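PDB 3BLX: isocitrate dehydrogenase [NAD] subunit 2, which catalyses the NAD+-dependent oxidative decarboxylation of isocitrate to 2-oxoglutarate in the mitochondrial citric acid cycle, working within an allosteric octamer of two subunit types. Local coordinates for residues B[37-42]-B[297-302]; B[54-59]-B[71-76]; B[82-87]-B[303-308]; B[186-191]-B[218-223]; B[195-200]-B[241-246]. All coordinates share one frame; numbering follows the deposited sequence.

How the contacts relate
The contacts form two groups at different ends of one mixed sheet. Contacts 1 and 3 share helix 296-309, have centres about 9 Å apart and meet through Leu84; the helix lies against helix 33-45 and strand 82-85, outermost in this chain's sheet. Contact 2, centred about 16 Å from contact 3, closes before contact 3 opens; its helix 71-80 leads into that strand. Contacts 4 and 5, with centres about 9 Å apart and 34 to 36 Å from that of contact 1, lie around strands 183-188, 215-220 and 238-242. In sequence both fall between the halves of contacts 1 and 3. Contact 4 holds probable catalytic and metal-binding residues; contact 5 touches it at Val187 and Lys189.

Contact 1: B[37-42]-B[297-302]; sequences SKSVKK and ALLLSS
Val40 stands with CG1 anti to its backbone N (chi1 173°), which leaves CG2 beside that nitrogen and sends the two methyls to different parts of helix 296-309. Leu298 likewise has CG anti to its backbone N (chi1 -170°) and crosses the valine at about a right angle, its CG lying 4.0 Å from Val40 CG2. Leu299 leaves its helix to one side, yet its end comes nearer, bringing CD1 to 3.3 Å from Val40 CG2 as the two side chains slide past each other in opposite directions. Val40 CG1 meets Ser302 OG at 3.8 Å, one turn further along.

A beta-branched valine suits the middle of this interface, because its two methyls reach both leucines and the serine without a long, flexible chain. Ser37, whose OG bonds to Gly33 O within its own helix, touches Leu298 CD2. The short segments run in the same general direction but cross obliquely, at -43°, with axes 9.7 Å apart: two helices packed over the side of the sheet that ends in strand 82-85, whose Leu84 touches both Val40 and Leu298. No hydrogen bond joins the two segments, so buried apolar packing is what holds the helices together here.

Contact 2: B[54-59]-B[71-76]; sequences ESCDVS and DPAVQS
Apolar contact centres on the methyl of Ala73. Its CB lies 3.8 Å from Cys56 CB and 4.1 Å from Val58 CG1, and the carbonyl of Asp57 approaches the same methyl, so the backbone of segment 54-59 passes close over the first turns of helix 71-80. Alanine suits this place, since its small side chain lets the loop come near: the CA atoms of Cys56 and Ala73 are 5.2 Å apart.

Polar contact is gathered one turn further on, at Ser76. Its OG is anti to the backbone N (chi1 171°), which turns the hydroxyl up toward the loop, where Cys56 SG lies alongside. Glu54 reaches it with an extended chain, CG anti to its own backbone N, and Ser76 OG lies 3.4 Å from Glu54 OE2, at best a weak hydrogen bond. The stronger partner of this hydroxyl is Ser25 OG, while Glu54 OE1 is bonded to Asn80 further along the helix, so the carboxylate bridges two levels of it. An alanine at Glu54 would probably loosen the loop from the helix, since the bond to Asn80 and the weaker link to Ser76 would go.

Within the helix, Gln75 NE2 bonds to Asp71 OD1 at 3.2 Å, meeting the carboxylate from above its plane and joining side chains four residues apart on the exposed side.

Ala73 and Ser76, three residues apart, thus form the inward face of an amphipathic helix, covered by the loop that joins strands 51-52 and 61-63.

Contact 3: B[82-87]-B[303-308]; sequences VALKGP and VMMLNH
Met305 carries the contact through its thioether. SD lies 3.4 Å from Val82 CG1 and 3.8 Å from Leu84 CB, so it sits between two side chains that leave the same face of strand 82-85. Met305 CG also meets Val82 CG1, at 3.5 Å, the two side chains crossing obliquely. Val82's other methyl, CG2, approaches the edge of the His308 ring near its plane, 4.2 Å from ND1.

The torsions put these groups in place. Met305 has CG anti to its backbone N (chi1 -174°) and runs extended to SD, then bends at chi3, so the sulfur rather than the methyl faces the strand. A long unbranched methionine suits the spacing here, where the axes of strand 82-85 and segment 303-308 are 9.7 Å apart. Val82 and Leu84, two residues apart on the strand, both point at the helix, whereas Ala83 points away. His308 NE2 is hydrogen-bonded to Gly9 O, which probably helps hold the ring's rotation, and the ring meets that of Phe277.

Segment 303-308 of helix 296-309 runs almost antiparallel to strand 82-85 (175°) and covers this end of the sheet. Phe277 of the adjacent strand 275-279 touches Met305 as well, while Leu306 packs against helix 312-326 and against Phe44 of helix 33-45.

Contact 4: B[186-191]-B[218-223]; sequences VVHKST and TELIDN
Three backbone hydrogen bonds tie the segments together. Glu219 N donates to Val186 O at 2.9 Å and His188 N to Glu219 O at 3.2 Å, both nearly along the C=O axis. Ile221 N then gives to His188 O at 2.7 Å, carrying the pairing one step past Leu220, the N-cap of helix 221-230. Lys189 NZ, on a chain bent at three torsions, forms a salt bridge with Asp222 OD1 whose hydrogen bond is weak, 3.4 Å. By similarity, Lys189 is critical for catalysis and Asp222 binds Mg2+ and substrate; Thr241 of the neighbouring subunit 1 chain makes a weak hydrogen bond to Asp222 OD2.

These parallel strands belong to a beta-alpha-beta crossover through helix 195-208, with strand 215-220 outermost in this chain's sheet.

His188 ND1 bonds to Lys189 O at 3.1 Å, coming from above the carbonyl plane, and CE1 meets Leu220 CD2 at 3.7 Å. An alanine at His188 would probably leave the backbone around Lys189 less firmly held, since this bond and the contact of CE1 with Leu220 would vanish. On the face of the sheet that carries Val187, its CG1 meets CB of beta-branched Ile221, in the helix's first turn, at 3.6 Å, while Ile221 CG2 touches Lys189 CG.

Contact 5: B[195-200]-B[241-246]; sequences LADGLF and VCPNLY
The Phe200 ring carries Pro243 on one face: Pro243 CG stands over the ring centre, 3.9 Å from the centroid and 12° off the ring normal, a CH-pi contact. Pro243 N lies over the same face, and CD comes 3.8 Å from Phe200 CE2. At the ring's edge, near its plane, is Val241 O. The Tyr246 ring has CB of its neighbour Leu245 over one face, while at its edge, in the plane, sits Asp197 OD1.

Phe200 gets there with CG anti to its backbone N (chi1 -166°), which swings the ring from helix 195-208 toward the end of strand 238-242. Proline suits the spot, because its rigid ring presents the CG methylene to the aromatic face, with CD beside it. Asp197 OD1 also touches Pro243 CG, at 3.8 Å.

Asp197 and Tyr246 meet tip to tip, with carboxylate and ring planes only 18° apart. Tyr246 OH makes a weak hydrogen bond to Asp197 OD1 at 3.2 Å. The stronger partner of the carboxylate is Arg194, in a salt bridge through OD2.

Asp197 and Tyr246 both pack against the backbone and CB end of Lys189, critical for catalysis by similarity. The arginine salt bridge probably balances the charge of the buried carboxylate, and the tyrosine and arginine bonds are likely to hold it in position.

Contact 1: B[37-42]-B[297-302]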
# COMPACT_ATOMS: atom_id res chain seq x y z
N SER B 37 30.30 -29.38 -36.63
CA SER B 37 29.91 -29.48 -38.03
C SER B 37 31.09 -29.94 -38.86
O SER B 37 30.95 -30.67 -39.83
CB SER B 37 29.42 -28.12 -38.55
OG SER B 37 28.32 -27.65 -37.80
N LYS B 38 32.28 -29.49 -38.45
CA LYS B 38 33.51 -29.82 -39.18
C LYS B 38 33.66 -31.32 -39.16
O LYS B 38 33.94 -31.92 -40.18
CB LYS B 38 34.72 -29.15 -38.52
CG LYS B 38 36.01 -29.16 -39.34
CD LYS B 38 36.93 -28.06 -38.85
CE LYS B 38 38.20 -28.01 -39.66
NZ LYS B 38 39.33 -28.73 -39.03
N SER B 39 33.43 -31.90 -37.98
CA SER B 39 33.53 -33.34 -37.80
C SER B 39 32.53 -34.13 -38.64
O SER B 39 32.79 -35.27 -39.01
CB SER B 39 33.33 -33.71 -36.34
OG SER B 39 32.98 -35.07 -36.26
N VAL B 40 31.38 -33.54 -38.92
CA VAL B 40 30.38 -34.26 -39.69
C VAL B 40 30.77 -34.30 -41.16
O VAL B 40 30.53 -35.27 -41.84
CB VAL B 40 28.99 -33.64 -39.55
CG1 VAL B 40 28.01 -34.33 -40.52
CG2 VAL B 40 28.51 -33.75 -38.12
N LYS B 41 31.39 -33.23 -41.63
CA LYS B 41 31.82 -33.13 -43.02
C LYS B 41 32.99 -34.08 -43.31
O LYS B 41 33.04 -34.72 -44.37
CB LYS B 41 32.18 -31.68 -43.35
CG LYS B 41 31.01 -30.70 -43.25
CD LYS B 41 31.45 -29.25 -43.40
CE LYS B 41 30.25 -28.33 -43.56
NZ LYS B 41 30.57 -27.01 -44.15
N LYS B 42 33.92 -34.19 -42.36
CA LYS B 42 35.09 -35.06 -42.49
C LYS B 42 34.73 -36.55 -42.48
O LYS B 42 35.48 -37.39 -43.00
CB LYS B 42 36.10 -34.78 -41.38
CG LYS B 42 36.82 -33.43 -41.48
CD LYS B 42 37.94 -33.29 -40.44
CE LYS B 42 38.67 -31.96 -40.59
NZ LYS B 42 39.79 -31.83 -39.62
N ALA B 297 25.87 -36.52 -31.03
CA ALA B 297 24.49 -36.09 -31.15
C ALA B 297 24.22 -35.58 -32.55
O ALA B 297 23.28 -36.02 -33.20
CB ALA B 297 24.20 -35.03 -30.13
N LEU B 298 25.06 -34.67 -33.03
CA LEU B 298 24.89 -34.18 -34.39
C LEU B 298 25.12 -35.32 -35.43
O LEU B 298 24.40 -35.41 -36.42
CB LEU B 298 25.77 -32.96 -34.66
CG LEU B 298 25.50 -32.22 -35.98
CD1 LEU B 298 24.02 -31.92 -36.15
CD2 LEU B 298 26.30 -30.94 -36.07
N LEU B 299 26.09 -36.19 -35.17
CA LEU B 299 26.34 -37.33 -36.06
C LEU B 299 25.13 -38.25 -36.22
O LEU B 299 24.80 -38.70 -37.33
CB LEU B 299 27.52 -38.15 -35.55
CG LEU B 299 28.86 -38.09 -36.28
CD1 LEU B 299 28.94 -36.91 -37.22
CD2 LEU B 299 30.00 -38.08 -35.26
N LEU B 300 24.48 -38.53 -35.10
CA LEU B 300 23.34 -39.42 -35.11
C LEU B 300 22.15 -38.79 -35.80
O LEU B 300 21.28 -39.49 -36.30
CB LEU B 300 22.98 -39.86 -33.69
CG LEU B 300 24.00 -40.84 -33.11
CD1 LEU B 300 23.88 -40.95 -31.61
CD2 LEU B 300 23.80 -42.19 -33.76
N SER B 301 22.11 -37.46 -35.83
CA SER B 301 21.05 -36.76 -36.55
C SER B 301 21.34 -36.86 -38.03
O SER B 301 20.43 -36.80 -38.85
CB SER B 301 20.96 -35.28 -36.15
OG SER B 301 20.86 -35.11 -34.75
N SER B 302 22.62 -37.00 -38.36
CA SER B 302 23.06 -37.21 -39.74
C SER B 302 22.49 -38.53 -40.23
O SER B 302 21.95 -38.63 -41.32
CB SER B 302 24.58 -37.28 -39.83
OG SER B 302 25.19 -36.32 -39.00

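Contact 2: B[54-59]-B[71-76]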
# COMPACT_ATOMS: atom_id res chain seq x y z
N GLU B 54 26.04 -26.46 -47.91
CA GLU B 54 25.57 -25.14 -48.33
C GLU B 54 25.24 -24.30 -47.11
O GLU B 54 24.13 -23.81 -46.98
CB GLU B 54 24.33 -25.28 -49.22
CG GLU B 54 23.90 -23.99 -49.92
CD GLU B 54 22.82 -24.20 -50.99
OE1 GLU B 54 22.62 -25.36 -51.42
OE2 GLU B 54 22.17 -23.21 -51.40
N SER B 55 26.21 -24.11 -46.23
CA SER B 55 25.98 -23.48 -44.94
C SER B 55 25.08 -22.24 -45.01
O SER B 55 25.36 -21.32 -45.77
CB SER B 55 27.31 -23.16 -44.25
OG SER B 55 28.26 -22.70 -45.19
N CYS B 56 24.01 -22.25 -44.21
CA CYS B 56 23.05 -21.15 -44.14
C CYS B 56 23.21 -20.35 -42.86
O CYS B 56 23.67 -20.88 -41.85
CB CYS B 56 21.62 -21.68 -44.17
SG CYS B 56 21.20 -22.71 -45.58
N ASP B 57 22.82 -19.09 -42.89
CA ASP B 57 22.71 -18.32 -41.67
C ASP B 57 21.23 -18.11 -41.39
O ASP B 57 20.47 -17.75 -42.28
CB ASP B 57 23.42 -16.97 -41.81
CG ASP B 57 23.45 -16.20 -40.50
OD1 ASP B 57 23.87 -16.77 -39.47
OD2 ASP B 57 23.07 -15.00 -40.49
N VAL B 58 20.82 -18.36 -40.14
CA VAL B 58 19.43 -18.20 -39.74
C VAL B 58 19.27 -17.15 -38.64
O VAL B 58 18.25 -17.10 -37.96
CB VAL B 58 18.82 -19.54 -39.24
CG1 VAL B 58 18.68 -20.54 -40.37
CG2 VAL B 58 19.66 -20.10 -38.12
N SER B 59 20.29 -16.31 -38.46
CA SER B 59 20.21 -15.21 -37.51
C SER B 59 18.88 -14.49 -37.63
O SER B 59 18.50 -14.06 -38.72
CB SER B 59 21.36 -14.22 -37.72
OG SER B 59 22.57 -14.72 -37.17
N ASP B 71 16.02 -14.39 -45.73
CA ASP B 71 15.63 -14.92 -47.04
C ASP B 71 16.69 -15.81 -47.73
O ASP B 71 16.35 -16.75 -48.45
CB ASP B 71 15.17 -13.79 -47.97
CG ASP B 71 14.15 -14.25 -49.02
OD1 ASP B 71 13.21 -15.00 -48.67
OD2 ASP B 71 14.29 -13.85 -50.21
N PRO B 72 17.98 -15.50 -47.53
CA PRO B 72 19.04 -16.37 -48.05
C PRO B 72 18.84 -17.84 -47.61
O PRO B 72 18.86 -18.75 -48.46
CB PRO B 72 20.30 -15.80 -47.40
CG PRO B 72 19.99 -14.37 -47.18
CD PRO B 72 18.51 -14.27 -46.90
N ALA B 73 18.66 -18.05 -46.31
CA ALA B 73 18.43 -19.39 -45.76
C ALA B 73 17.07 -19.99 -46.17
O ALA B 73 17.00 -21.17 -46.52
CB ALA B 73 18.58 -19.38 -44.25
N VAL B 74 16.00 -19.20 -46.13
CA VAL B 74 14.68 -19.67 -46.55
C VAL B 74 14.73 -20.34 -47.94
O VAL B 74 14.29 -21.48 -48.10
CB VAL B 74 13.62 -18.53 -46.56
CG1 VAL B 74 12.28 -19.04 -47.09
CG2 VAL B 74 13.45 -17.93 -45.18
N GLN B 75 15.27 -19.62 -48.92
CA GLN B 75 15.34 -20.11 -50.30
C GLN B 75 16.20 -21.36 -50.40
O GLN B 75 15.85 -22.33 -51.08
CB GLN B 75 15.87 -19.02 -51.23
CG GLN B 75 15.04 -17.76 -51.21
CD GLN B 75 13.57 -18.04 -51.47
OE1 GLN B 75 13.21 -18.97 -52.20
NE2 GLN B 75 12.70 -17.23 -50.86
N SER B 76 17.35 -21.32 -49.73
CA SER B 76 18.26 -22.45 -49.70
C SER B 76 17.61 -23.75 -49.20
O SER B 76 17.77 -24.81 -49.79
CB SER B 76 19.47 -22.10 -48.84
OG SER B 76 20.27 -23.24 -48.63

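Contact 3: B[82-87]-B[303-308]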
# COMPACT_ATOMS: atom_id res chain seq x y z
N VAL B 82 16.04 -30.44 -47.29
CA VAL B 82 16.68 -31.01 -46.11
C VAL B 82 17.71 -30.06 -45.53
O VAL B 82 18.37 -29.33 -46.28
CB VAL B 82 17.35 -32.34 -46.43
CG1 VAL B 82 18.26 -32.75 -45.31
CG2 VAL B 82 16.30 -33.39 -46.63
N ALA B 83 17.84 -30.05 -44.21
CA ALA B 83 18.84 -29.26 -43.50
C ALA B 83 19.35 -30.04 -42.30
O ALA B 83 18.66 -30.93 -41.81
CB ALA B 83 18.27 -27.93 -43.05
N LEU B 84 20.55 -29.70 -41.85
CA LEU B 84 21.14 -30.33 -40.67
C LEU B 84 21.79 -29.30 -39.78
O LEU B 84 22.95 -28.98 -39.98
CB LEU B 84 22.20 -31.34 -41.10
CG LEU B 84 23.07 -31.88 -39.97
CD1 LEU B 84 22.33 -32.95 -39.23
CD2 LEU B 84 24.37 -32.41 -40.50
N LYS B 85 21.08 -28.79 -38.77
CA LYS B 85 21.61 -27.71 -37.96
C LYS B 85 22.23 -28.17 -36.64
O LYS B 85 21.81 -29.15 -36.05
CB LYS B 85 20.54 -26.63 -37.70
CG LYS B 85 19.42 -27.03 -36.78
CD LYS B 85 18.39 -25.91 -36.59
CE LYS B 85 18.84 -24.89 -35.56
NZ LYS B 85 18.94 -25.46 -34.19
N GLY B 86 23.26 -27.45 -36.20
CA GLY B 86 23.82 -27.63 -34.87
C GLY B 86 23.20 -26.63 -33.93
O GLY B 86 22.22 -25.98 -34.29
N PRO B 87 23.77 -26.47 -32.73
CA PRO B 87 23.27 -25.63 -31.64
C PRO B 87 23.27 -24.14 -31.99
O PRO B 87 24.04 -23.71 -32.85
CB PRO B 87 24.28 -25.86 -30.51
CG PRO B 87 25.02 -27.07 -30.90
CD PRO B 87 25.06 -27.08 -32.39
N VAL B 303 22.65 -39.56 -39.39
CA VAL B 303 22.07 -40.85 -39.67
C VAL B 303 20.58 -40.73 -39.96
O VAL B 303 20.10 -41.24 -40.97
CB VAL B 303 22.23 -41.79 -38.49
CG1 VAL B 303 21.66 -43.13 -38.84
CG2 VAL B 303 23.67 -41.90 -38.13
N MET B 304 19.85 -40.05 -39.08
CA MET B 304 18.42 -39.88 -39.26
C MET B 304 18.12 -39.17 -40.58
O MET B 304 17.13 -39.47 -41.24
CB MET B 304 17.80 -39.08 -38.11
CG MET B 304 17.87 -39.73 -36.75
SD MET B 304 16.96 -38.78 -35.49
CE MET B 304 15.29 -39.19 -35.97
N MET B 305 18.97 -38.21 -40.92
CA MET B 305 18.83 -37.46 -42.17
C MET B 305 19.08 -38.35 -43.39
O MET B 305 18.28 -38.38 -44.34
CB MET B 305 19.76 -36.26 -42.17
CG MET B 305 19.57 -35.34 -43.35
SD MET B 305 20.78 -34.04 -43.44
CE MET B 305 22.33 -34.97 -43.37
N LEU B 306 20.19 -39.09 -43.37
CA LEU B 306 20.49 -40.06 -44.43
C LEU B 306 19.28 -40.96 -44.65
O LEU B 306 18.72 -40.99 -45.74
CB LEU B 306 21.73 -40.89 -44.06
CG LEU B 306 23.12 -40.47 -44.58
CD1 LEU B 306 23.17 -39.06 -45.13
CD2 LEU B 306 24.20 -40.67 -43.50
N ASN B 307 18.88 -41.67 -43.60
CA ASN B 307 17.71 -42.54 -43.65
C ASN B 307 16.46 -41.86 -44.19
O ASN B 307 15.58 -42.51 -44.74
CB ASN B 307 17.40 -43.13 -42.27
CG ASN B 307 18.27 -44.32 -41.94
OD1 ASN B 307 18.49 -45.19 -42.78
ND2 ASN B 307 18.78 -44.36 -40.71
N HIS B 308 16.36 -40.55 -44.04
CA HIS B 308 15.17 -39.85 -44.50
C HIS B 308 15.30 -39.60 -46.00
O HIS B 308 14.30 -39.41 -46.72
CB HIS B 308 14.95 -38.56 -43.69
CG HIS B 308 13.86 -37.68 -44.22
ND1 HIS B 308 14.09 -36.41 -44.70
CD2 HIS B 308 12.53 -37.88 -44.34
CE1 HIS B 308 12.95 -35.87 -45.10
NE2 HIS B 308 11.99 -36.74 -44.89

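Contact 4: B[186-191]-B[218-223]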
# COMPACT_ATOMS: atom_id res chain seq x y z
N VAL B 186 -0.51 -44.27 -28.12
CA VAL B 186 -0.91 -42.89 -27.88
C VAL B 186 -0.90 -42.66 -26.38
O VAL B 186 -1.55 -43.38 -25.63
CB VAL B 186 -2.31 -42.59 -28.42
CG1 VAL B 186 -2.76 -41.28 -27.86
CG2 VAL B 186 -2.31 -42.51 -29.92
N VAL B 187 -0.13 -41.66 -25.95
CA VAL B 187 -0.06 -41.22 -24.55
C VAL B 187 -0.93 -39.98 -24.32
O VAL B 187 -0.87 -39.02 -25.10
CB VAL B 187 1.39 -40.94 -24.11
CG1 VAL B 187 1.44 -40.30 -22.75
CG2 VAL B 187 2.17 -42.21 -24.07
N HIS B 188 -1.74 -39.99 -23.27
CA HIS B 188 -2.69 -38.93 -23.03
C HIS B 188 -2.97 -38.85 -21.55
O HIS B 188 -2.51 -39.69 -20.80
CB HIS B 188 -3.98 -39.22 -23.79
CG HIS B 188 -4.65 -40.47 -23.33
ND1 HIS B 188 -5.77 -40.46 -22.53
CD2 HIS B 188 -4.34 -41.77 -23.52
CE1 HIS B 188 -6.13 -41.70 -22.26
NE2 HIS B 188 -5.28 -42.52 -22.84
N LYS B 189 -3.72 -37.83 -21.13
CA LYS B 189 -4.14 -37.65 -19.73
C LYS B 189 -5.65 -37.98 -19.62
O LYS B 189 -6.34 -38.05 -20.63
CB LYS B 189 -3.82 -36.24 -19.24
CG LYS B 189 -3.18 -36.16 -17.85
CD LYS B 189 -3.85 -37.13 -16.88
CE LYS B 189 -3.84 -36.61 -15.44
NZ LYS B 189 -2.48 -36.47 -14.85
N SER B 190 -6.14 -38.18 -18.39
CA SER B 190 -7.48 -38.74 -18.14
C SER B 190 -8.51 -38.38 -19.21
O SER B 190 -9.03 -37.28 -19.23
CB SER B 190 -8.00 -38.32 -16.77
OG SER B 190 -9.27 -38.90 -16.53
N THR B 191 -8.81 -39.34 -20.08
CA THR B 191 -9.62 -39.13 -21.28
C THR B 191 -11.05 -38.56 -21.06
O THR B 191 -11.59 -37.88 -21.95
CB THR B 191 -9.70 -40.44 -22.13
OG1 THR B 191 -10.67 -40.30 -23.17
CG2 THR B 191 -10.05 -41.64 -21.24
N THR B 218 -3.54 -47.40 -26.25
CA THR B 218 -3.56 -46.09 -25.59
C THR B 218 -3.10 -46.24 -24.14
O THR B 218 -3.37 -47.27 -23.51
CB THR B 218 -4.96 -45.43 -25.62
OG1 THR B 218 -5.89 -46.18 -24.82
CG2 THR B 218 -5.48 -45.30 -27.07
N GLU B 219 -2.41 -45.23 -23.62
CA GLU B 219 -1.93 -45.33 -22.25
C GLU B 219 -1.97 -43.99 -21.50
O GLU B 219 -1.64 -42.96 -22.09
CB GLU B 219 -0.52 -45.90 -22.27
CG GLU B 219 -0.15 -46.70 -21.03
CD GLU B 219 1.03 -47.62 -21.28
OE1 GLU B 219 1.79 -47.39 -22.26
OE2 GLU B 219 1.21 -48.59 -20.51
N LEU B 220 -2.36 -44.00 -20.23
CA LEU B 220 -2.38 -42.79 -19.41
C LEU B 220 -0.95 -42.36 -19.23
O LEU B 220 -0.10 -43.20 -18.98
CB LEU B 220 -3.01 -43.02 -18.04
CG LEU B 220 -4.53 -43.00 -17.89
CD1 LEU B 220 -4.93 -42.96 -16.41
CD2 LEU B 220 -5.14 -41.83 -18.66
N ILE B 221 -0.68 -41.07 -19.36
CA ILE B 221 0.68 -40.61 -19.22
C ILE B 221 1.23 -41.02 -17.84
O ILE B 221 2.38 -41.38 -17.74
CB ILE B 221 0.81 -39.11 -19.45
CG1 ILE B 221 2.28 -38.73 -19.56
CG2 ILE B 221 0.13 -38.37 -18.33
CD1 ILE B 221 2.54 -37.29 -19.60
N ASP B 222 0.39 -41.01 -16.81
CA ASP B 222 0.80 -41.51 -15.48
C ASP B 222 1.40 -42.92 -15.57
O ASP B 222 2.45 -43.18 -15.00
CB ASP B 222 -0.38 -41.61 -14.51
CG ASP B 222 -1.17 -40.33 -14.38
OD1 ASP B 222 -1.39 -39.64 -15.40
OD2 ASP B 222 -1.61 -40.03 -13.25
N ASN B 223 0.72 -43.83 -16.27
CA ASN B 223 1.16 -45.22 -16.32
C ASN B 223 2.42 -45.36 -17.15
O ASN B 223 3.37 -46.06 -16.78
CB ASN B 223 0.04 -46.13 -16.85
CG ASN B 223 -1.20 -46.13 -15.96
OD1 ASN B 223 -1.12 -45.97 -14.74
ND2 ASN B 223 -2.36 -46.32 -16.58

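Contact 5: B[195-200]-B[241-246]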
# COMPACT_ATOMS: atom_id res chain seq x y z
N LEU B 195 -11.70 -33.60 -22.63
CA LEU B 195 -12.08 -33.90 -24.00
C LEU B 195 -11.08 -33.39 -25.06
O LEU B 195 -11.31 -33.54 -26.24
CB LEU B 195 -13.51 -33.39 -24.26
CG LEU B 195 -13.76 -31.96 -24.68
CD1 LEU B 195 -15.17 -31.60 -24.28
CD2 LEU B 195 -12.77 -31.05 -24.03
N ALA B 196 -9.97 -32.79 -24.64
CA ALA B 196 -8.89 -32.47 -25.58
C ALA B 196 -8.08 -33.72 -25.85
O ALA B 196 -7.59 -33.96 -26.95
CB ALA B 196 -8.01 -31.42 -25.02
N ASP B 197 -7.93 -34.53 -24.82
CA ASP B 197 -7.25 -35.80 -25.00
C ASP B 197 -8.20 -36.79 -25.64
O ASP B 197 -7.79 -37.63 -26.43
CB ASP B 197 -6.69 -36.31 -23.67
CG ASP B 197 -5.48 -35.51 -23.19
OD1 ASP B 197 -4.39 -35.63 -23.80
OD2 ASP B 197 -5.61 -34.76 -22.19
N GLY B 198 -9.47 -36.68 -25.32
CA GLY B 198 -10.48 -37.46 -26.00
C GLY B 198 -10.44 -37.27 -27.51
O GLY B 198 -10.74 -38.21 -28.24
N LEU B 199 -10.09 -36.08 -27.99
CA LEU B 199 -10.11 -35.82 -29.43
C LEU B 199 -8.89 -36.44 -30.07
O LEU B 199 -8.94 -36.96 -31.18
CB LEU B 199 -10.20 -34.32 -29.72
CG LEU B 199 -9.89 -33.82 -31.14
CD1 LEU B 199 -10.52 -32.48 -31.35
CD2 LEU B 199 -8.38 -33.72 -31.39
N PHE B 200 -7.78 -36.38 -29.35
CA PHE B 200 -6.53 -36.92 -29.83
C PHE B 200 -6.61 -38.43 -29.94
O PHE B 200 -6.16 -38.98 -30.91
CB PHE B 200 -5.41 -36.52 -28.89
CG PHE B 200 -4.04 -36.74 -29.45
CD1 PHE B 200 -3.51 -35.87 -30.39
CD2 PHE B 200 -3.27 -37.80 -29.02
CE1 PHE B 200 -2.22 -36.05 -30.90
CE2 PHE B 200 -1.98 -37.99 -29.52
CZ PHE B 200 -1.46 -37.12 -30.47
N VAL B 241 3.21 -41.70 -29.59
CA VAL B 241 2.84 -40.32 -29.91
C VAL B 241 2.14 -39.60 -28.76
O VAL B 241 1.40 -40.19 -28.01
CB VAL B 241 1.90 -40.22 -31.08
CG1 VAL B 241 2.61 -39.76 -32.29
CG2 VAL B 241 1.18 -41.52 -31.26
N CYS B 242 2.32 -38.29 -28.67
CA CYS B 242 1.57 -37.53 -27.68
C CYS B 242 1.27 -36.14 -28.18
O CYS B 242 1.92 -35.66 -29.13
CB CYS B 242 2.33 -37.45 -26.37
SG CYS B 242 3.91 -36.61 -26.53
N PRO B 243 0.27 -35.49 -27.57
CA PRO B 243 -0.05 -34.09 -27.91
C PRO B 243 1.10 -33.18 -27.47
O PRO B 243 1.91 -33.58 -26.63
CB PRO B 243 -1.30 -33.80 -27.09
CG PRO B 243 -1.83 -35.13 -26.63
CD PRO B 243 -0.64 -36.03 -26.55
N ASN B 244 1.18 -31.99 -28.05
CA ASN B 244 2.31 -31.10 -27.78
C ASN B 244 2.57 -30.85 -26.28
O ASN B 244 3.72 -30.70 -25.86
CB ASN B 244 2.15 -29.79 -28.55
CG ASN B 244 3.15 -28.74 -28.12
OD1 ASN B 244 2.79 -27.78 -27.43
ND2 ASN B 244 4.41 -28.90 -28.51
N LEU B 245 1.49 -30.83 -25.48
CA LEU B 245 1.54 -30.60 -24.04
C LEU B 245 2.60 -31.37 -23.22
O LEU B 245 3.32 -30.80 -22.41
CB LEU B 245 0.15 -30.85 -23.45
CG LEU B 245 -0.11 -30.06 -22.16
CD1 LEU B 245 -0.41 -28.59 -22.47
CD2 LEU B 245 -1.24 -30.67 -21.33
N TYR B 246 2.67 -32.68 -23.43
CA TYR B 246 3.56 -33.52 -22.65
C TYR B 246 4.82 -33.88 -23.42
O TYR B 246 5.71 -34.53 -22.88
CB TYR B 246 2.85 -34.81 -22.26
CG TYR B 246 1.37 -34.68 -22.04
CD1 TYR B 246 0.87 -34.05 -20.91
CD2 TYR B 246 0.46 -35.21 -22.96
CE1 TYR B 246 -0.49 -33.93 -20.71
CE2 TYR B 246 -0.91 -35.09 -22.77
CZ TYR B 246 -1.37 -34.45 -21.64
OH TYR B 246 -2.72 -34.33 -21.43